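Local coordinates for Serine/threonine-protein kinase PknI (Mycobacterium tuberculosis, PDB 5XLM) that phosphorylates proteins on serine and threonine and slows mycobacterial growth in the infected host, at residues I44-Q49 with G148-T153; N63-F68 with S173-L178; T90-P95 with P180-P185; F100-G105 with Q134-R139. All blocks are in the same frame, centred on the assembly; numbering follows the deposited sequence.

All four contacts belong to one extracellular sensor domain built from antiparallel strands. Eight of these pair in a closed ring, from strand 38-51 round to strand 165-174 and back. Interactions 1, 2 and 4 each join two strands, or their ends, that share a common neighbour. Interaction 4 lies nearest the centre of the chain and touches interactions 1 and 2, whose centres are about 19 Å apart. Interaction 3 ties the C-terminal tail to a loop, about 26 Å between centres from interaction 1. Along the chain interaction 4 is nested inside each of the others, while interactions 1, 2 and 3 interleave. Early and late segments are thus brought together in one compact domain.

Interaction 1: I44-Q49 with G148-T153; sequences IQRSKQ and GEMVVT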
loop_
_atom_site.group_PDB
_atom_site.type_symbol
_atom_site.label_atom_id
_atom_site.label_comp_id
_atom_site.label_asym_id
_atom_site.label_seq_id
_atom_site.Cartn_x
_atom_site.Cartn_y
_atom_site.Cartn_z
ATOM N N ILE A 44 -1.654 -2.260 8.210
ATOM C CA ILE A 44 -2.152 -0.913 8.461
ATOM C C ILE A 44 -2.394 -0.800 9.962
ATOM O O ILE A 44 -3.374 -1.334 10.484
ATOM C CB ILE A 44 -3.426 -0.627 7.659
ATOM C CG1 ILE A 44 -3.166 -0.828 6.167
ATOM C CG2 ILE A 44 -3.915 0.789 7.917
ATOM C CD1 ILE A 44 -2.114 0.103 5.601
ATOM N N GLN A 45 -1.494 -0.104 10.658
ATOM C CA GLN A 45 -1.486 -0.087 12.121
ATOM C C GLN A 45 -2.418 1.014 12.621
ATOM O O GLN A 45 -1.999 2.097 13.038
ATOM C CB GLN A 45 -0.066 0.087 12.637
ATOM C CG GLN A 45 0.883 -0.984 12.133
ATOM C CD GLN A 45 2.317 -0.722 12.529
ATOM O OE1 GLN A 45 2.705 0.419 12.780
ATOM N NE2 GLN A 45 3.115 -1.781 12.593
ATOM N N ARG A 46 -3.717 0.708 12.592
ATOM C CA ARG A 46 -4.747 1.652 13.010
ATOM C C ARG A 46 -4.736 1.925 14.508
ATOM O O ARG A 46 -5.415 2.858 14.953
ATOM C CB ARG A 46 -6.127 1.146 12.578
ATOM C CG ARG A 46 -6.535 1.588 11.176
ATOM C CD ARG A 46 -7.855 0.965 10.741
ATOM N NE ARG A 46 -8.319 1.516 9.470
ATOM C CZ ARG A 46 -8.000 1.022 8.277
ATOM N NH1 ARG A 46 -8.466 1.593 7.175
ATOM N NH2 ARG A 46 -7.215 -0.044 8.186
ATOM N N SER A 47 -3.984 1.153 15.295
ATOM C CA SER A 47 -3.831 1.469 16.709
ATOM C C SER A 47 -2.969 2.703 16.937
ATOM O O SER A 47 -2.870 3.163 18.079
ATOM C CB SER A 47 -3.229 0.282 17.460
ATOM O OG SER A 47 -1.939 -0.036 16.966
ATOM N N LYS A 48 -2.345 3.237 15.886
ATOM C CA LYS A 48 -1.507 4.427 15.975
ATOM C C LYS A 48 -2.044 5.558 15.107
ATOM O O LYS A 48 -1.290 6.462 14.729
ATOM C CB LYS A 48 -0.069 4.092 15.577
ATOM C CG LYS A 48 0.566 2.983 16.398
ATOM C CD LYS A 48 1.674 2.309 15.601
ATOM C CE LYS A 48 2.635 1.548 16.496
ATOM N NZ LYS A 48 3.731 0.927 15.702
ATOM N N GLN A 49 -3.334 5.521 14.783
ATOM C CA GLN A 49 -3.935 6.529 13.923
ATOM C C GLN A 49 -3.927 7.898 14.595
ATOM O O GLN A 49 -4.196 8.021 15.794
ATOM C CB GLN A 49 -5.364 6.118 13.575
ATOM C CG GLN A 49 -6.138 7.149 12.793
ATOM C CD GLN A 49 -7.455 6.607 12.286
ATOM O OE1 GLN A 49 -7.587 5.411 12.025
ATOM N NE2 GLN A 49 -8.442 7.483 12.148
ATOM N N GLY A 148 6.054 2.937 6.191
ATOM C CA GLY A 148 5.431 4.141 5.688
ATOM C C GLY A 148 4.169 4.509 6.432
ATOM O O GLY A 148 4.090 4.346 7.652
ATOM N N GLU A 149 3.170 5.007 5.709
ATOM C CA GLU A 149 1.944 5.442 6.357
ATOM C C GLU A 149 0.845 5.580 5.318
ATOM O O GLU A 149 1.112 5.811 4.136
ATOM C CB GLU A 149 2.141 6.771 7.094
ATOM C CG GLU A 149 2.589 7.900 6.188
ATOM C CD GLU A 149 2.970 9.154 6.948
ATOM O OE1 GLU A 149 2.348 9.438 7.995
ATOM O OE2 GLU A 149 3.901 9.856 6.496
ATOM N N MET A 150 -0.392 5.427 5.779
ATOM C CA MET A 150 -1.567 5.727 4.977
ATOM C C MET A 150 -2.040 7.131 5.330
ATOM O O MET A 150 -2.215 7.454 6.510
ATOM C CB MET A 150 -2.665 4.695 5.232
ATOM C CG MET A 150 -3.875 4.796 4.320
ATOM S SD MET A 150 -4.950 3.360 4.520
ATOM C CE MET A 150 -6.552 4.054 4.115
ATOM N N VAL A 151 -2.222 7.968 4.312
ATOM C CA VAL A 151 -2.544 9.378 4.499
ATOM C C VAL A 151 -3.945 9.622 3.960
ATOM O O VAL A 151 -4.211 9.389 2.773
ATOM C CB VAL A 151 -1.521 10.293 3.809
ATOM C CG1 VAL A 151 -1.884 11.752 4.030
ATOM C CG2 VAL A 151 -0.117 10.006 4.325
ATOM N N VAL A 152 -4.834 10.097 4.826
ATOM C CA VAL A 152 -6.223 10.366 4.478
ATOM C C VAL A 152 -6.482 11.846 4.724
ATOM O O VAL A 152 -6.571 12.284 5.879
ATOM C CB VAL A 152 -7.195 9.496 5.283
ATOM C CG1 VAL A 152 -8.619 9.706 4.797
ATOM C CG2 VAL A 152 -6.798 8.029 5.189
ATOM N N THR A 153 -6.606 12.615 3.645
ATOM C CA THR A 153 -6.855 14.049 3.725
ATOM C C THR A 153 -8.329 14.326 3.459
ATOM O O THR A 153 -8.865 13.914 2.426
ATOM C CB THR A 153 -5.983 14.808 2.723
ATOM O OG1 THR A 153 -4.625 14.367 2.843
ATOM C CG2 THR A 153 -6.043 16.302 2.994
#
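I44 and M150 meet at the packed part of this small contact. The CG2 methyl of I44 lies 4.4 Å from the SD atom of M150, a loose apolar touch. M150 reaches it with a nearly straight chain. Its CG is anti to the backbone N (chi1 -172°), and the next torsions stay extended, so sulfur and methyl are carried well out from strand 146-154.

R46 lies at the margin and buries less surface than I44. Its NH1 stands at the same distance, 4.4 Å, from CE of M150, and the methyl approaches the guanidinium obliquely. No hydrogen bond crosses between the segments. Just beyond I44 the backbone bends in an inverse gamma turn centred on Q45, where R46 N bonds to I44 O at 3.0 Å. K48, exposed to solvent, folds back on this turn. Its NZ donates to Q45 OE1 at 3.1 Å from above the carbonyl plane, 53° out of it.

Strand 165-174 lies between the two segments in the sheet. It takes backbone bonds from both sides, Q45 with P169 and G148 with A170. Strand 146-154 pairs on its far edge with strand 131-140, where M150 also packs on Q134.

Interaction 2: N63-F68 with S173-L178; sequences NTWWAF and SRSGDL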
loop_
_atom_site.group_PDB
_atom_site.type_symbol
_atom_site.label_atom_id
_atom_site.label_comp_id
_atom_site.label_asym_id
_atom_site.label_seq_id
_atom_site.Cartn_x
_atom_site.Cartn_y
_atom_site.Cartn_z
ATOM N N ASN A 63 -3.828 -6.626 8.904
ATOM C CA ASN A 63 -2.873 -7.189 7.959
ATOM C C ASN A 63 -3.597 -7.681 6.712
ATOM O O ASN A 63 -4.669 -8.287 6.802
ATOM C CB ASN A 63 -2.094 -8.348 8.584
ATOM C CG ASN A 63 -1.226 -7.913 9.745
ATOM O OD1 ASN A 63 -0.050 -7.596 9.571
ATOM N ND2 ASN A 63 -1.803 -7.898 10.940
ATOM N N THR A 64 -3.002 -7.413 5.552
ATOM C CA THR A 64 -3.490 -7.911 4.274
ATOM C C THR A 64 -2.295 -8.367 3.449
ATOM O O THR A 64 -1.161 -7.941 3.679
ATOM C CB THR A 64 -4.289 -6.848 3.504
ATOM O OG1 THR A 64 -3.502 -5.659 3.368
ATOM C CG2 THR A 64 -5.585 -6.516 4.230
ATOM N N TRP A 65 -2.556 -9.241 2.483
ATOM C CA TRP A 65 -1.504 -9.822 1.662
ATOM C C TRP A 65 -1.705 -9.448 0.202
ATOM O O TRP A 65 -2.833 -9.435 -0.302
ATOM C CB TRP A 65 -1.452 -11.342 1.827
ATOM C CG TRP A 65 -0.753 -11.743 3.086
ATOM C CD1 TRP A 65 0.550 -12.131 3.211
ATOM C CD2 TRP A 65 -1.307 -11.764 4.406
ATOM N NE1 TRP A 65 0.836 -12.408 4.526
ATOM C CE2 TRP A 65 -0.287 -12.187 5.280
ATOM C CE3 TRP A 65 -2.570 -11.473 4.933
ATOM C CZ2 TRP A 65 -0.489 -12.329 6.650
ATOM C CZ3 TRP A 65 -2.769 -11.613 6.297
ATOM C CH2 TRP A 65 -1.733 -12.036 7.140
ATOM N N TRP A 66 -0.596 -9.146 -0.471
ATOM C CA TRP A 66 -0.620 -8.621 -1.826
ATOM C C TRP A 66 0.471 -9.285 -2.651
ATOM O O TRP A 66 1.519 -9.673 -2.128
ATOM C CB TRP A 66 -0.431 -7.098 -1.833
ATOM C CG TRP A 66 -1.445 -6.361 -1.011
ATOM C CD1 TRP A 66 -1.449 -6.209 0.346
ATOM C CD2 TRP A 66 -2.602 -5.672 -1.495
ATOM N NE1 TRP A 66 -2.540 -5.472 0.737
ATOM C CE2 TRP A 66 -3.263 -5.127 -0.374
ATOM C CE3 TRP A 66 -3.142 -5.461 -2.767
ATOM C CZ2 TRP A 66 -4.439 -4.389 -0.488
ATOM C CZ3 TRP A 66 -4.310 -4.725 -2.878
ATOM C CH2 TRP A 66 -4.945 -4.198 -1.745
ATOM N N ALA A 67 0.211 -9.415 -3.948
ATOM C CA ALA A 67 1.190 -9.908 -4.907
ATOM C C ALA A 67 1.696 -8.715 -5.708
ATOM O O ALA A 67 0.950 -8.127 -6.498
ATOM C CB ALA A 67 0.578 -10.975 -5.812
ATOM N N PHE A 68 2.955 -8.349 -5.490
ATOM C CA PHE A 68 3.561 -7.184 -6.117
ATOM C C PHE A 68 4.375 -7.592 -7.339
ATOM O O PHE A 68 5.057 -8.621 -7.331
ATOM C CB PHE A 68 4.469 -6.441 -5.131
ATOM C CG PHE A 68 3.769 -5.387 -4.319
ATOM C CD1 PHE A 68 3.888 -4.048 -4.652
ATOM C CD2 PHE A 68 3.007 -5.733 -3.214
ATOM C CE1 PHE A 68 3.255 -3.072 -3.904
ATOM C CE2 PHE A 68 2.370 -4.760 -2.463
ATOM C CZ PHE A 68 2.494 -3.429 -2.808
ATOM N N SER A 173 6.212 -6.168 4.472
ATOM C CA SER A 173 7.298 -7.134 4.538
ATOM C C SER A 173 7.066 -8.226 3.508
ATOM O O SER A 173 5.937 -8.694 3.328
ATOM C CB SER A 173 7.419 -7.735 5.945
ATOM O OG SER A 173 6.143 -7.970 6.514
ATOM N N ARG A 174 8.139 -8.622 2.829
ATOM C CA ARG A 174 8.041 -9.601 1.756
ATOM C C ARG A 174 7.987 -11.011 2.331
ATOM O O ARG A 174 8.773 -11.363 3.216
ATOM C CB ARG A 174 9.227 -9.458 0.802
ATOM C CG ARG A 174 9.139 -10.335 -0.434
ATOM C CD ARG A 174 10.337 -10.122 -1.344
ATOM N NE ARG A 174 10.219 -10.876 -2.591
ATOM C CZ ARG A 174 10.621 -12.133 -2.746
ATOM N NH1 ARG A 174 11.165 -12.787 -1.728
ATOM N NH2 ARG A 174 10.475 -12.739 -3.918
ATOM N N SER A 175 7.058 -11.818 1.824
ATOM C CA SER A 175 6.853 -13.192 2.280
ATOM C C SER A 175 7.082 -14.122 1.092
ATOM O O SER A 175 6.136 -14.630 0.488
ATOM C CB SER A 175 5.448 -13.368 2.876
ATOM O OG SER A 175 5.186 -12.387 3.864
ATOM N N GLY A 176 8.350 -14.341 0.758
ATOM C CA GLY A 176 8.678 -15.231 -0.336
ATOM C C GLY A 176 8.284 -14.670 -1.696
ATOM O O GLY A 176 7.982 -13.489 -1.865
ATOM N N ASP A 177 8.285 -15.570 -2.678
ATOM C CA ASP A 177 8.043 -15.202 -4.063
ATOM C C ASP A 177 6.547 -15.045 -4.327
ATOM O O ASP A 177 5.705 -15.189 -3.435
ATOM C CB ASP A 177 8.650 -16.242 -5.000
ATOM C CG ASP A 177 10.101 -16.542 -4.679
ATOM O OD1 ASP A 177 10.783 -15.660 -4.113
ATOM O OD2 ASP A 177 10.559 -17.661 -4.993
ATOM N N LEU A 178 6.214 -14.743 -5.584
ATOM C CA LEU A 178 4.827 -14.584 -5.982
ATOM C C LEU A 178 4.085 -15.914 -5.873
ATOM O O LEU A 178 4.698 -16.983 -5.901
ATOM C CB LEU A 178 4.741 -14.063 -7.415
ATOM C CG LEU A 178 5.141 -12.613 -7.679
ATOM C CD1 LEU A 178 5.280 -12.379 -9.171
ATOM C CD2 LEU A 178 4.110 -11.668 -7.083
#
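L178 reaches across to A67 and F68 mainly with one methyl. Its CD2 lies 3.8 Å from the CB of A67 and 3.2 Å from the backbone O of F68, the latter a close approach. The first torsion explains this. CG of L178 sits beside its backbone N and anti to the carbonyl carbon (chi1 -71°), which swings the branched end over the strand. A67 has only its CB to offer, and this methyl is buried.

The second touch is looser. S175 OG comes to the edge of the W65 indole, near the ring plane, at 4.4 Å from NE1. That is too long for a hydrogen bond. On the same strand W66 turns its NE1 back to T64 OG1 at 2.8 Å, with the hydroxyl tilted from the ring plane by 19°.

After strand 165-174 the chain turns through G176, which has a positive phi. R174 spans this turn. Its NH2 makes a 2.9 Å salt bridge to D177 OD1, which it meets on the anti side, although D177 is poorly ordered. G176 O lies over the centre of the guanidinium face.

Strand 38-51 pairs with both strands 62-72 and 165-174. W65 stacks on H89, and F68 meets Y40 edge-to-face. Eight strands here close into an antiparallel beta barrel, and the chain leaving strand 165-174 passes over strand 62-72, two strands away.

Interaction 3: T90-P95 with P180-P185; sequences TQAKTP and PAVTVP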
loop_
_atom_site.group_PDB
_atom_site.type_symbol
_atom_site.label_atom_id
_atom_site.label_comp_id
_atom_site.label_asym_id
_atom_site.label_seq_id
_atom_site.Cartn_x
_atom_site.Cartn_y
_atom_site.Cartn_z
ATOM N N THR A 90 -2.142 -17.999 -1.702
ATOM C CA THR A 90 -1.852 -18.487 -3.043
ATOM C C THR A 90 -2.965 -18.171 -4.032
ATOM O O THR A 90 -2.805 -18.443 -5.226
ATOM C CB THR A 90 -1.611 -20.002 -3.022
ATOM O OG1 THR A 90 -2.792 -20.673 -2.566
ATOM C CG2 THR A 90 -0.449 -20.348 -2.101
ATOM N N GLN A 91 -4.075 -17.604 -3.568
ATOM C CA GLN A 91 -5.215 -17.273 -4.410
ATOM C C GLN A 91 -5.546 -15.793 -4.268
ATOM O O GLN A 91 -5.381 -15.209 -3.191
ATOM C CB GLN A 91 -6.434 -18.126 -4.033
ATOM C CG GLN A 91 -7.682 -17.844 -4.854
ATOM C CD GLN A 91 -8.866 -18.685 -4.416
ATOM O OE1 GLN A 91 -8.798 -19.400 -3.415
ATOM N NE2 GLN A 91 -9.959 -18.607 -5.167
ATOM N N ALA A 92 -6.000 -15.187 -5.363
ATOM C CA ALA A 92 -6.444 -13.806 -5.313
ATOM C C ALA A 92 -7.693 -13.682 -4.443
ATOM O O ALA A 92 -8.416 -14.651 -4.199
ATOM C CB ALA A 92 -6.723 -13.279 -6.719
ATOM N N LYS A 93 -7.937 -12.462 -3.972
ATOM C CA LYS A 93 -9.065 -12.213 -3.086
ATOM C C LYS A 93 -10.384 -12.436 -3.817
ATOM O O LYS A 93 -10.535 -12.081 -4.989
ATOM C CB LYS A 93 -8.997 -10.785 -2.544
ATOM C CG LYS A 93 -10.029 -10.461 -1.472
ATOM C CD LYS A 93 -9.663 -11.074 -0.131
ATOM C CE LYS A 93 -10.641 -10.639 0.946
ATOM N NZ LYS A 93 -10.284 -11.189 2.282
ATOM N N THR A 94 -11.343 -13.035 -3.114
ATOM C CA THR A 94 -12.683 -13.265 -3.641
ATOM C C THR A 94 -13.682 -12.499 -2.785
ATOM O O THR A 94 -13.752 -12.738 -1.567
ATOM C CB THR A 94 -13.025 -14.758 -3.657
ATOM O OG1 THR A 94 -13.004 -15.271 -2.320
ATOM C CG2 THR A 94 -12.021 -15.527 -4.504
ATOM N N PRO A 95 -14.476 -11.573 -3.350
ATOM C CA PRO A 95 -14.550 -11.202 -4.769
ATOM C C PRO A 95 -13.310 -10.455 -5.263
ATOM O O PRO A 95 -12.529 -9.982 -4.437
ATOM C CB PRO A 95 -15.785 -10.297 -4.823
ATOM C CG PRO A 95 -15.852 -9.691 -3.471
ATOM C CD PRO A 95 -15.401 -10.770 -2.528
ATOM N N PRO A 180 2.459 -18.607 -7.739
ATOM C CA PRO A 180 2.469 -18.980 -9.165
ATOM C C PRO A 180 1.085 -19.169 -9.766
ATOM O O PRO A 180 0.975 -19.285 -10.992
ATOM C CB PRO A 180 3.262 -20.293 -9.179
ATOM C CG PRO A 180 4.064 -20.273 -7.910
ATOM C CD PRO A 180 3.204 -19.568 -6.909
ATOM N N ALA A 181 0.032 -19.194 -8.950
ATOM C CA ALA A 181 -1.319 -19.312 -9.479
ATOM C C ALA A 181 -1.901 -17.962 -9.877
ATOM O O ALA A 181 -2.682 -17.890 -10.832
ATOM C CB ALA A 181 -2.228 -19.995 -8.457
ATOM N N VAL A 182 -1.534 -16.890 -9.178
ATOM C CA VAL A 182 -2.156 -15.590 -9.408
ATOM C C VAL A 182 -1.467 -14.883 -10.568
ATOM O O VAL A 182 -0.280 -15.090 -10.842
ATOM C CB VAL A 182 -2.127 -14.733 -8.123
ATOM C CG1 VAL A 182 -0.733 -14.165 -7.875
ATOM C CG2 VAL A 182 -3.166 -13.620 -8.192
ATOM N N THR A 183 -2.232 -14.051 -11.273
ATOM C CA THR A 183 -1.715 -13.213 -12.351
ATOM C C THR A 183 -1.772 -11.765 -11.884
ATOM O O THR A 183 -2.861 -11.202 -11.719
ATOM C CB THR A 183 -2.512 -13.403 -13.642
ATOM O OG1 THR A 183 -3.801 -12.791 -13.510
ATOM C CG2 THR A 183 -2.690 -14.882 -13.955
ATOM N N VAL A 184 -0.607 -11.164 -11.663
ATOM C CA VAL A 184 -0.543 -9.755 -11.290
ATOM C C VAL A 184 -0.515 -8.937 -12.576
ATOM O O VAL A 184 0.295 -9.226 -13.469
ATOM C CB VAL A 184 0.679 -9.457 -10.408
ATOM C CG1 VAL A 184 0.548 -8.082 -9.761
ATOM C CG2 VAL A 184 0.856 -10.537 -9.356
ATOM N N PRO A 185 -1.378 -7.934 -12.728
ATOM C CA PRO A 185 -1.368 -7.128 -13.958
ATOM C C PRO A 185 -0.083 -6.318 -14.060
ATOM O O PRO A 185 0.242 -5.536 -13.166
ATOM C CB PRO A 185 -2.599 -6.227 -13.803
ATOM C CG PRO A 185 -2.832 -6.159 -12.330
ATOM C CD PRO A 185 -2.432 -7.503 -11.792
#
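A92 and V182 make the apolar core of a loop-to-loop contact at the edge of the antiparallel beta domain. Neither segment has regular structure. One belongs to the loop between strands 77-83 and 100-105, the other to the C-terminal tail beyond strand 165-174. The CB of A92 meets CG2 of V182 at 3.9 Å. Two residues before A92, the backbone O of T90 lies 3.6 Å from the CB methyl of A181. The same oxygen is 4.4 Å from V182 N, too far for a hydrogen bond. No hydrogen bond crosses between the two segments, and they meet by packing.

The next shell holds these groups in place. T90 OG1 bonds to D88, within its own loop. Backbone bonds tie Q91 to D85 and K93 to M83, and the K93 ammonium forms a salt bridge with D86. On the tail side, V184 is buried against A67 and T82, so the tail also rests on strands 62-72 and 77-83.

V182 links both surroundings through its two methyls. CG2 is anti to the backbone N and faces A92. CG1 falls between the backbone N and the carbonyl carbon (chi1 76°), and it lies 4.0 Å from the CB of A67.

Interaction 4: F100-G105 with Q134-R139; sequences FLMQFG and QLLALR
M102 packs on L136 and L138 inside the closed antiparallel barrel of the sensor domain. All three residues are buried. Strand 108-117 is paired with both strand 100-105 and strand 131-140, so the side chains meet across one intervening strand.

The CB of M102 points toward the other segment. CG stands beside the backbone N and anti to the carbonyl carbon (chi1 -54°). Neither CB nor CG comes close to strand 131-140; across this contact the touches begin at the sulfur. SD comes within 4.2 Å of CD1 of L138. On strand 62-72, F68 CE1 lies 4.0 Å from M102 SD. The chain is extended at chi2 but bends at chi3 (76°), which turns the terminal methyl onto strand 131-140. There CE rests over L136 and L138. It is 4.3 Å from CG of L136 and 4.2 Å from CG of L138. SD is thus near CD1 of L138 and CE near its CG, and the M102 and L138 side chains cross at about a right angle.

Around this core M102 also touches W109. F100, two residues earlier, meets W66 edge-to-face. L136 is placed in part by its backbone N, which bonds to S111 OG. At the far end of the segment R139 points its CB away from strand 100-105 and pairs with E149 of strand 146-154. No hydrogen bond crosses between the two segments. The nearest approach is between the CE methyl of M102 and the backbone O of L136, at 3.4 Å.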
loop_
_atom_site.group_PDB
_atom_site.type_symbol
_atom_site.label_atom_id
_atom_site.label_comp_id
_atom_site.label_asym_id
_atom_site.label_seq_id
_atom_site.Cartn_x
_atom_site.Cartn_y
_atom_site.Cartn_z
ATOM N N PHE A 100 -4.060 -1.821 -7.148
ATOM C CA PHE A 100 -3.600 -0.451 -6.982
ATOM C C PHE A 100 -2.143 -0.345 -7.411
ATOM O O PHE A 100 -1.391 -1.323 -7.387
ATOM C CB PHE A 100 -3.787 0.034 -5.534
ATOM C CG PHE A 100 -2.758 -0.487 -4.564
ATOM C CD1 PHE A 100 -2.931 -1.711 -3.939
ATOM C CD2 PHE A 100 -1.639 0.266 -4.249
ATOM C CE1 PHE A 100 -1.994 -2.182 -3.035
ATOM C CE2 PHE A 100 -0.697 -0.202 -3.351
ATOM C CZ PHE A 100 -0.876 -1.427 -2.743
ATOM N N LEU A 101 -1.757 0.858 -7.819
ATOM C CA LEU A 101 -0.453 1.102 -8.414
ATOM C C LEU A 101 0.371 2.005 -7.511
ATOM O O LEU A 101 -0.167 2.902 -6.854
ATOM C CB LEU A 101 -0.601 1.741 -9.799
ATOM C CG LEU A 101 -1.681 1.123 -10.693
ATOM C CD1 LEU A 101 -1.829 1.904 -11.990
ATOM C CD2 LEU A 101 -1.376 -0.343 -10.980
ATOM N N MET A 102 1.679 1.766 -7.479
ATOM C CA MET A 102 2.607 2.621 -6.752
ATOM C C MET A 102 3.723 3.068 -7.682
ATOM O O MET A 102 4.198 2.294 -8.520
ATOM C CB MET A 102 3.198 1.913 -5.528
ATOM C CG MET A 102 2.163 1.336 -4.588
ATOM S SD MET A 102 2.847 0.852 -2.994
ATOM C CE MET A 102 3.039 2.452 -2.210
ATOM N N GLN A 103 4.130 4.324 -7.534
ATOM C CA GLN A 103 5.211 4.908 -8.314
ATOM C C GLN A 103 6.323 5.325 -7.365
ATOM O O GLN A 103 6.066 6.001 -6.362
ATOM C CB GLN A 103 4.716 6.111 -9.122
ATOM C CG GLN A 103 5.785 6.785 -9.961
ATOM C CD GLN A 103 5.213 7.847 -10.882
ATOM O OE1 GLN A 103 3.996 8.034 -10.956
ATOM N NE2 GLN A 103 6.090 8.549 -11.590
ATOM N N PHE A 104 7.552 4.913 -7.668
ATOM C CA PHE A 104 8.686 5.303 -6.845
ATOM C C PHE A 104 9.170 6.686 -7.254
ATOM O O PHE A 104 9.386 6.958 -8.441
ATOM C CB PHE A 104 9.828 4.296 -6.955
ATOM C CG PHE A 104 10.878 4.461 -5.889
ATOM C CD1 PHE A 104 10.726 3.856 -4.654
ATOM C CD2 PHE A 104 12.009 5.232 -6.115
ATOM C CE1 PHE A 104 11.682 4.007 -3.663
ATOM C CE2 PHE A 104 12.973 5.387 -5.129
ATOM C CZ PHE A 104 12.807 4.774 -3.900
ATOM N N GLY A 105 9.332 7.559 -6.267
ATOM C CA GLY A 105 9.772 8.918 -6.497
ATOM C C GLY A 105 10.073 9.612 -5.187
ATOM O O GLY A 105 9.371 9.397 -4.194
ATOM N N GLN A 134 -7.054 9.346 -0.219
ATOM C CA GLN A 134 -6.315 8.339 0.527
ATOM C C GLN A 134 -5.201 7.775 -0.340
ATOM O O GLN A 134 -5.414 7.458 -1.515
ATOM C CB GLN A 134 -7.240 7.215 1.003
ATOM C CG GLN A 134 -8.468 7.722 1.735
ATOM C CD GLN A 134 -9.225 6.620 2.450
ATOM O OE1 GLN A 134 -8.850 5.449 2.383
ATOM N NE2 GLN A 134 -10.298 6.993 3.142
ATOM N N LEU A 135 -4.010 7.666 0.242
ATOM C CA LEU A 135 -2.868 7.109 -0.464
ATOM C C LEU A 135 -1.997 6.349 0.522
ATOM O O LEU A 135 -2.065 6.562 1.736
ATOM C CB LEU A 135 -2.054 8.199 -1.180
ATOM C CG LEU A 135 -1.535 9.413 -0.400
ATOM C CD1 LEU A 135 -0.249 9.112 0.365
ATOM C CD2 LEU A 135 -1.324 10.583 -1.350
ATOM N N LEU A 136 -1.169 5.463 -0.019
ATOM C CA LEU A 136 -0.204 4.699 0.757
ATOM C C LEU A 136 1.203 5.116 0.353
ATOM O O LEU A 136 1.525 5.160 -0.839
ATOM C CB LEU A 136 -0.390 3.196 0.544
ATOM C CG LEU A 136 0.544 2.291 1.348
ATOM C CD1 LEU A 136 0.354 2.521 2.838
ATOM C CD2 LEU A 136 0.324 0.829 0.994
ATOM N N ALA A 137 2.029 5.433 1.343
ATOM C CA ALA A 137 3.439 5.723 1.125
ATOM C C ALA A 137 4.257 4.652 1.826
ATOM O O ALA A 137 4.006 4.344 2.994
ATOM C CB ALA A 137 3.815 7.112 1.644
ATOM N N LEU A 138 5.216 4.075 1.107
ATOM C CA LEU A 138 6.082 3.033 1.647
ATOM C C LEU A 138 7.528 3.393 1.348
ATOM O O LEU A 138 7.909 3.522 0.180
ATOM C CB LEU A 138 5.736 1.662 1.061
ATOM C CG LEU A 138 4.386 1.077 1.473
ATOM C CD1 LEU A 138 4.168 -0.260 0.794
ATOM C CD2 LEU A 138 4.304 0.937 2.986
ATOM N N ARG A 139 8.327 3.553 2.400
ATOM C CA ARG A 139 9.722 3.927 2.245
ATOM C C ARG A 139 10.602 2.703 2.428
ATOM O O ARG A 139 10.508 2.036 3.471
ATOM C CB ARG A 139 10.102 5.010 3.247
ATOM C CG ARG A 139 9.402 6.333 2.995
ATOM C CD ARG A 139 8.325 6.627 4.027
ATOM N NE ARG A 139 7.494 7.764 3.634
ATOM C CZ ARG A 139 6.593 8.343 4.421
ATOM N NH1 ARG A 139 6.410 7.898 5.656
ATOM N NH2 ARG A 139 5.878 9.370 3.976
#